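CBS domain-containing protein (Thermoplasma acidophilum DSM 1728, PDB 1PVM) is of unknown function but pairs two CBS domains, modules that commonly bind adenosyl ligands, with a zinc-ribbon-like domain that binds iron. Local coordinates at residues N16-N25 / N38-D48. Sequence-based numbering, arbitrary orientation.
Sequences NSNFKTVNWN and NHLYGLVVKDD
Asp48 receives two donors from residues 16-25, one on each carboxylate oxygen. Asn23 ND2 reaches Asp48 OD1 at 2.9 Å on the anti side, somewhat out of the carboxylate plane, the amide and carboxylate planes 20° apart. Asp48 OD2 lies close to the indole plane, 3.1 Å from Trp24 NE1, which meets it from above the carboxylate plane. The second Asn23 N-H goes to a water that donates to Asp47 O, while Asn23 OD1 accepts from Asn25 N in an Asx turn, engaging both ends of the amide. Asp47 CB lies 3.5 Å from the centroid of the Trp24 six-membered ring, a CH-pi contact over the face. CG of Trp24 sits between the backbone N and the carbonyl carbon (chi1 68°), which lays the indole over Asp47; Arg78 adds a cation-pi contact. A leucine in place of Trp24, lacking NE1 and the flat ring, would probably leave the Asp48 carboxylate freer to turn and open a gap against Asp47 CB. Strands 21-23 and 42-46 pair in parallel, joined by helix 28-38 as the beta-alpha-beta unit of the first CBS domain. Val44 uses both backbone groups: its N donates to Lys20 O and its O accepts from Val22 N (2.8 Å). Lys46 likewise donates to Val22 O and accepts from Trp24 N. Just before the Lys20-Val44 bond, a water accepts from Lys20 N and donates to Gly42 O. Thr21 CG2 presses on Lys46 CG at a tight 3.4 Å, while Lys46 NZ salt-bridges Asp52. On the face carrying Val22 and Val45, Val22 CG1 meets Leu43 CD1 at 4.0 Å.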
loop_
_atom_site.group_PDB
_atom_site.type_symbol
_atom_site.label_atom_id
_atom_site.label_comp_id
_atom_site.label_asym_id
_atom_site.label_seq_id
_atom_site.Cartn_x
_atom_site.Cartn_y
_atom_site.Cartn_z
ATOM N N ASN B 16 13.863 9.952 6.790
ATOM C CA ASN B 16 14.806 8.982 6.253
ATOM C C ASN B 16 15.682 9.729 5.250
ATOM O O ASN B 16 15.228 10.078 4.160
ATOM C CB ASN B 16 14.053 7.846 5.556
ATOM C CG ASN B 16 14.979 6.770 5.026
ATOM O OD1 ASN B 16 14.525 5.760 4.482
ATOM N ND2 ASN B 16 16.282 6.976 5.179
ATOM N N SER B 17 16.930 9.981 5.632
ATOM C CA SER B 17 17.874 10.699 4.785
ATOM C C SER B 17 18.497 9.800 3.726
ATOM O O SER B 17 19.168 10.276 2.810
ATOM C CB SER B 17 18.988 11.308 5.642
ATOM O OG SER B 17 18.461 12.245 6.563
ATOM N N ASN B 18 18.268 8.501 3.855
ATOM C CA ASN B 18 18.820 7.533 2.921
ATOM C C ASN B 18 17.787 7.131 1.868
ATOM O O ASN B 18 17.750 5.985 1.428
ATOM C CB ASN B 18 19.288 6.291 3.684
ATOM C CG ASN B 18 20.195 5.403 2.857
ATOM O OD1 ASN B 18 20.415 4.237 3.193
ATOM N ND2 ASN B 18 20.739 5.953 1.773
ATOM N N PHE B 19 16.949 8.078 1.468
ATOM C CA PHE B 19 15.916 7.818 0.470
ATOM C C PHE B 19 16.511 7.523 -0.908
ATOM O O PHE B 19 17.647 7.901 -1.206
ATOM C CB PHE B 19 14.984 9.023 0.373
ATOM C CG PHE B 19 15.657 10.266 -0.126
ATOM C CD1 PHE B 19 15.664 10.574 -1.484
ATOM C CD2 PHE B 19 16.309 11.117 0.757
ATOM C CE1 PHE B 19 16.310 11.713 -1.950
ATOM C CE2 PHE B 19 16.957 12.255 0.301
ATOM C CZ PHE B 19 16.958 12.555 -1.056
ATOM N N LYS B 20 15.734 6.852 -1.750
ATOM C CA LYS B 20 16.185 6.524 -3.092
ATOM C C LYS B 20 15.442 7.348 -4.129
ATOM O O LYS B 20 14.278 7.703 -3.939
ATOM C CB LYS B 20 16.003 5.029 -3.363
ATOM C CG LYS B 20 16.957 4.163 -2.551
ATOM C CD LYS B 20 16.866 2.702 -2.941
ATOM C CE LYS B 20 17.968 1.894 -2.273
ATOM N NZ LYS B 20 17.955 2.057 -0.792
ATOM N N THR B 21 16.136 7.662 -5.218
ATOM C CA THR B 21 15.571 8.460 -6.295
ATOM C C THR B 21 15.620 7.660 -7.587
ATOM O O THR B 21 16.578 6.924 -7.836
ATOM C CB THR B 21 16.368 9.770 -6.501
ATOM O OG1 THR B 21 16.446 10.487 -5.264
ATOM C CG2 THR B 21 15.686 10.651 -7.531
ATOM N N VAL B 22 14.578 7.804 -8.399
ATOM C CA VAL B 22 14.489 7.110 -9.676
ATOM C C VAL B 22 14.078 8.094 -10.765
ATOM O O VAL B 22 13.408 9.091 -10.497
ATOM C CB VAL B 22 13.452 5.960 -9.630
ATOM C CG1 VAL B 22 13.974 4.819 -8.778
ATOM C CG2 VAL B 22 12.137 6.473 -9.069
ATOM N N ASN B 23 14.484 7.806 -11.998
ATOM C CA ASN B 23 14.161 8.657 -13.131
ATOM C C ASN B 23 12.675 8.537 -13.488
ATOM O O ASN B 23 12.083 7.466 -13.358
ATOM C CB ASN B 23 15.045 8.274 -14.317
ATOM C CG ASN B 23 14.763 9.107 -15.538
ATOM O OD1 ASN B 23 13.972 8.721 -16.390
ATOM N ND2 ASN B 23 15.401 10.266 -15.624
ATOM N N TRP B 24 12.080 9.637 -13.949
ATOM C CA TRP B 24 10.657 9.650 -14.272
ATOM C C TRP B 24 10.188 8.771 -15.431
ATOM O O TRP B 24 8.988 8.590 -15.624
ATOM C CB TRP B 24 10.181 11.100 -14.466
ATOM C CG TRP B 24 10.709 11.831 -15.684
ATOM C CD1 TRP B 24 11.748 11.463 -16.500
ATOM C CD2 TRP B 24 10.219 13.077 -16.196
ATOM N NE1 TRP B 24 11.932 12.407 -17.487
ATOM C CE2 TRP B 24 11.007 13.406 -17.324
ATOM C CE3 TRP B 24 9.185 13.948 -15.809
ATOM C CZ2 TRP B 24 10.794 14.572 -18.072
ATOM C CZ3 TRP B 24 8.973 15.106 -16.552
ATOM C CH2 TRP B 24 9.776 15.406 -17.674
ATOM N N ASN B 25 11.122 8.223 -16.201
ATOM C CA ASN B 25 10.749 7.348 -17.308
ATOM C C ASN B 25 10.946 5.881 -16.928
ATOM O O ASN B 25 10.734 4.979 -17.738
ATOM C CB ASN B 25 11.555 7.700 -18.560
ATOM C CG ASN B 25 11.041 8.952 -19.240
ATOM O OD1 ASN B 25 11.818 9.750 -19.771
ATOM N ND2 ASN B 25 9.724 9.126 -19.236
ATOM N N ASN B 38 14.246 -3.357 -1.456
ATOM C CA ASN B 38 14.640 -2.573 -0.291
ATOM C C ASN B 38 13.575 -2.435 0.796
ATOM O O ASN B 38 13.838 -1.831 1.835
ATOM C CB ASN B 38 15.063 -1.163 -0.731
ATOM C CG ASN B 38 16.194 -1.174 -1.746
ATOM O OD1 ASN B 38 15.967 -1.199 -2.958
ATOM N ND2 ASN B 38 17.424 -1.166 -1.252
ATOM N N HIS B 39 12.389 -2.993 0.573
ATOM C CA HIS B 39 11.306 -2.853 1.547
ATOM C C HIS B 39 11.131 -1.359 1.793
ATOM O O HIS B 39 11.035 -0.900 2.930
ATOM C CB HIS B 39 11.655 -3.572 2.851
ATOM C CG HIS B 39 11.642 -5.065 2.733
ATOM N ND1 HIS B 39 10.479 -5.784 2.559
ATOM C CD2 HIS B 39 12.648 -5.969 2.729
ATOM C CE1 HIS B 39 10.771 -7.069 2.454
ATOM N NE2 HIS B 39 12.081 -7.207 2.553
ATOM N N LEU B 40 11.102 -0.618 0.687
ATOM C CA LEU B 40 10.977 0.840 0.674
ATOM C C LEU B 40 9.788 1.154 -0.227
ATOM O O LEU B 40 9.834 0.896 -1.428
ATOM C CB LEU B 40 12.261 1.435 0.090
ATOM C CG LEU B 40 12.409 2.940 -0.089
ATOM C CD1 LEU B 40 12.355 3.622 1.267
ATOM C CD2 LEU B 40 13.738 3.233 -0.786
ATOM N N TYR B 41 8.730 1.724 0.338
ATOM C CA TYR B 41 7.533 1.982 -0.450
ATOM C C TYR B 41 7.247 3.430 -0.810
ATOM O O TYR B 41 6.098 3.850 -0.961
ATOM C CB TYR B 41 6.353 1.318 0.260
ATOM C CG TYR B 41 6.627 -0.156 0.442
ATOM C CD1 TYR B 41 6.541 -1.033 -0.640
ATOM C CD2 TYR B 41 7.075 -0.659 1.663
ATOM C CE1 TYR B 41 6.902 -2.372 -0.516
ATOM C CE2 TYR B 41 7.438 -1.999 1.801
ATOM C CZ TYR B 41 7.350 -2.844 0.707
ATOM O OH TYR B 41 7.717 -4.163 0.830
ATOM N N GLY B 42 8.328 4.175 -0.987
ATOM C CA GLY B 42 8.232 5.567 -1.366
ATOM C C GLY B 42 9.531 5.944 -2.038
ATOM O O GLY B 42 10.592 5.840 -1.429
ATOM N N LEU B 43 9.461 6.365 -3.297
ATOM C CA LEU B 43 10.663 6.756 -4.033
ATOM C C LEU B 43 10.515 8.177 -4.551
ATOM O O LEU B 43 9.427 8.585 -4.971
ATOM C CB LEU B 43 10.899 5.830 -5.234
ATOM C CG LEU B 43 10.938 4.307 -5.026
ATOM C CD1 LEU B 43 11.054 3.611 -6.381
ATOM C CD2 LEU B 43 12.101 3.924 -4.129
ATOM N N VAL B 44 11.604 8.934 -4.510
ATOM C CA VAL B 44 11.584 10.293 -5.033
ATOM C C VAL B 44 11.838 10.145 -6.530
ATOM O O VAL B 44 12.668 9.331 -6.950
ATOM C CB VAL B 44 12.694 11.163 -4.392
ATOM C CG1 VAL B 44 12.772 12.523 -5.091
ATOM C CG2 VAL B 44 12.412 11.342 -2.909
ATOM N N VAL B 45 11.109 10.910 -7.334
ATOM C CA VAL B 45 11.270 10.837 -8.782
ATOM C C VAL B 45 11.858 12.128 -9.346
ATOM O O VAL B 45 11.402 13.223 -9.014
ATOM C CB VAL B 45 9.926 10.570 -9.484
ATOM C CG1 VAL B 45 10.172 10.285 -10.955
ATOM C CG2 VAL B 45 9.202 9.410 -8.816
ATOM N N LYS B 46 12.871 11.989 -10.199
ATOM C CA LYS B 46 13.520 13.135 -10.827
ATOM C C LYS B 46 13.358 13.077 -12.337
ATOM O O LYS B 46 13.252 11.988 -12.906
ATOM C CB LYS B 46 15.018 13.141 -10.517
ATOM C CG LYS B 46 15.394 13.588 -9.120
ATOM C CD LYS B 46 16.912 13.627 -8.981
ATOM C CE LYS B 46 17.347 14.171 -7.631
ATOM N NZ LYS B 46 16.948 15.589 -7.451
ATOM N N ASP B 47 13.330 14.241 -12.987
ATOM C CA ASP B 47 13.240 14.256 -14.443
ATOM C C ASP B 47 14.658 14.087 -14.983
ATOM O O ASP B 47 15.560 13.698 -14.240
ATOM C CB ASP B 47 12.593 15.546 -14.979
ATOM C CG ASP B 47 13.336 16.815 -14.574
ATOM O OD1 ASP B 47 14.525 16.738 -14.203
ATOM O OD2 ASP B 47 12.716 17.904 -14.652
ATOM N N ASP B 48 14.861 14.376 -16.261
ATOM C CA ASP B 48 16.176 14.202 -16.872
ATOM C C ASP B 48 17.187 15.310 -16.590
ATOM O O ASP B 48 18.348 15.223 -16.995
ATOM C CB ASP B 48 16.006 14.002 -18.376
ATOM C CG ASP B 48 15.146 12.796 -18.690
ATOM O OD1 ASP B 48 15.417 11.724 -18.108
ATOM O OD2 ASP B 48 14.208 12.911 -19.507
HETATM O O HOH W 1 13.218 6.401 -0.842
HETATM O O HOH W 2 16.898 11.158 -13.381
#